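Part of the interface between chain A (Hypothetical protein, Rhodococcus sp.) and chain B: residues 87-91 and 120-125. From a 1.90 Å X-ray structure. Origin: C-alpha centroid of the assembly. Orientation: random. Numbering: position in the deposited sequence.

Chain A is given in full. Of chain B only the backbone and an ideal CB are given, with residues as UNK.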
# COMPACT_ATOMS: atom_id res chain seq x y z
N ARG A 87 -11.41 4.27 10.05
CA ARG A 87 -11.41 2.85 10.34
C ARG A 87 -11.38 1.96 9.07
O ARG A 87 -11.46 0.73 9.17
CB ARG A 87 -12.64 2.50 11.20
CG ARG A 87 -12.71 3.30 12.50
CD ARG A 87 -13.77 2.76 13.43
NE ARG A 87 -15.07 3.38 13.19
CZ ARG A 87 -15.56 4.38 13.91
NH1 ARG A 87 -14.86 4.90 14.92
NH2 ARG A 87 -16.77 4.87 13.62
N HIS A 88 -11.29 2.58 7.90
CA HIS A 88 -11.48 1.85 6.64
C HIS A 88 -10.21 1.79 5.81
O HIS A 88 -10.19 1.14 4.76
CB HIS A 88 -12.57 2.52 5.80
CG HIS A 88 -12.23 3.94 5.46
ND1 HIS A 88 -12.66 5.01 6.22
CD2 HIS A 88 -11.47 4.45 4.47
CE1 HIS A 88 -12.19 6.13 5.69
NE2 HIS A 88 -11.47 5.82 4.63
N ASP A 89 -9.16 2.45 6.30
CA ASP A 89 -7.97 2.70 5.50
C ASP A 89 -7.05 1.48 5.41
O ASP A 89 -7.14 0.56 6.22
CB ASP A 89 -7.16 3.84 6.11
CG ASP A 89 -6.65 3.47 7.47
OD1 ASP A 89 -7.46 3.49 8.43
OD2 ASP A 89 -5.45 3.12 7.57
N PRO A 90 -6.19 1.46 4.38
CA PRO A 90 -5.29 0.35 4.14
C PRO A 90 -4.04 0.36 5.02
O PRO A 90 -3.08 -0.37 4.73
CB PRO A 90 -4.94 0.50 2.66
CG PRO A 90 -5.01 1.97 2.40
CD PRO A 90 -6.12 2.47 3.29
N VAL A 91 -4.05 1.16 6.09
CA VAL A 91 -2.95 1.12 7.09
C VAL A 91 -3.44 0.56 8.44
O VAL A 91 -2.76 -0.28 9.06
CB VAL A 91 -2.28 2.52 7.26
CG1 VAL A 91 -1.11 2.48 8.29
CG2 VAL A 91 -1.78 3.05 5.91
N UNK B 120 -12.17 0.12 -3.26
CA UNK B 120 -12.31 0.63 -1.89
C UNK B 120 -11.23 0.24 -0.88
O UNK B 120 -11.08 0.93 0.10
CB UNK B 120 -13.66 0.16 -1.34
N UNK B 121 -10.51 -0.87 -1.07
CA UNK B 121 -9.40 -1.10 -0.11
C UNK B 121 -8.35 -0.01 -0.10
O UNK B 121 -7.63 0.13 0.91
CB UNK B 121 -8.71 -2.43 -0.42
N UNK B 122 -8.24 0.71 -1.22
CA UNK B 122 -7.25 1.80 -1.42
C UNK B 122 -7.73 3.20 -0.95
O UNK B 122 -7.03 4.22 -1.13
CB UNK B 122 -6.89 1.88 -2.90
N UNK B 123 -8.90 3.21 -0.32
CA UNK B 123 -9.62 4.44 0.09
C UNK B 123 -8.99 5.15 1.28
O UNK B 123 -8.60 4.50 2.26
CB UNK B 123 -11.07 4.10 0.43
N UNK B 124 -8.88 6.47 1.17
CA UNK B 124 -8.53 7.36 2.32
C UNK B 124 -9.72 8.28 2.55
O UNK B 124 -10.67 7.89 3.22
CB UNK B 124 -7.26 8.17 2.06
N UNK B 125 -9.72 9.48 1.95
CA UNK B 125 -10.93 10.30 2.07
C UNK B 125 -12.09 9.63 1.32
O UNK B 125 -11.85 8.97 0.31
CB UNK B 125 -10.68 11.71 1.53

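Chain A meets this segment with the imidazole of His A88 and the ring of Pro A90, while Arg A87 and Val A91 stay out of reach. Chain B answers largely with backbone.

At position 120 the CA-to-CB bond runs sideways, and no atom of chain A in this stretch lies within 5.5 Å of the ideal CB. With phi/psi of -62/-25 and nothing of this stretch nearby, many side chains would serve. The residue is Ile B120, whose side chain stays out of contact. Its carbonyl matters more: a water oxygen hydrogen-bonded to Ile B120 O (2.6 Å) and His A88 O (2.8 Å) links the two backbones.

Position 121 points its CB away from chain A, and its carbonyl faces Pro A90 instead. A phi of -60 admits proline as readily as other residues. It is Pro B121, and its O lies 3.2 Å from Pro A90 CB, a close packing contact of carbonyl against ring carbon.

Position 122 also directs its CB away, so chain A sets little limit on size or polarity, and an aromatic ring would be as acceptable as a small side chain. The residue is Tyr B122; its CA lies 4.4 Å from Pro A90 CG, while its hydroxyl is hydrogen-bonded elsewhere in the structure.

Position 123 is the one whose side chain has a neighbour in reach. The backbone leaves the 3-10 turn here, its N bonded to the carbonyl of position 120 (3.2 Å from N to O), and becomes extended at -74/136. CB points sideways, with the ideal CB 4.1 Å from His A88 CD2. A side chain with a flexible aliphatic stem, such as Gln, Glu, Met or Leu, could lie beside the imidazole. The deposited Gln B123 places CG 3.8 Å from His A88 CD2, and its O sits 3.4 Å from Pro A90 CD without a hydrogen-bonding partner in the model.

Position 124 has phi/psi of -117/-94, an unusual combination that favours glycine, although the ideal CB would point away from chain A. The residue is Gly B124. Its carbonyl lies at the edge of the imidazole, near the ring plane, and accepts a short hydrogen bond from His A88 NE2, 2.6 Å from Gly B124 O with an angle of 160°.

Position 125 points away and touches nothing here; its phi of -66 suits proline among many others, and it is Pro B125.

Chain B (120-125) IPYQGP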
# COMPACT_ATOMS: atom_id res chain seq x y z
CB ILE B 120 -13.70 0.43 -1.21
CG1 ILE B 120 -14.14 -1.03 -1.17
CG2 ILE B 120 -14.75 1.40 -1.76
CD1 ILE B 120 -15.25 -1.24 -0.12
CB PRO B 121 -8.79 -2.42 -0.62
CG PRO B 121 -9.92 -3.13 -1.22
CD PRO B 121 -10.64 -2.02 -1.98
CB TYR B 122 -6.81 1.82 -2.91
CG TYR B 122 -6.26 0.47 -3.34
CD1 TYR B 122 -4.97 0.08 -2.99
CD2 TYR B 122 -7.06 -0.45 -4.00
CE1 TYR B 122 -4.45 -1.17 -3.37
CE2 TYR B 122 -6.58 -1.72 -4.35
CZ TYR B 122 -5.28 -2.07 -4.03
OH TYR B 122 -4.81 -3.29 -4.39
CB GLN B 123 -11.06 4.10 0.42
CG GLN B 123 -12.01 5.29 0.77
CD GLN B 123 -13.48 4.86 0.70
OE1 GLN B 123 -13.85 3.80 1.21
NE2 GLN B 123 -14.31 5.66 0.06
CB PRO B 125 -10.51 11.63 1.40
CG PRO B 125 -8.99 11.62 1.43
CD PRO B 125 -8.67 10.16 1.16
O HOH W 1 -11.89 1.45 2.50
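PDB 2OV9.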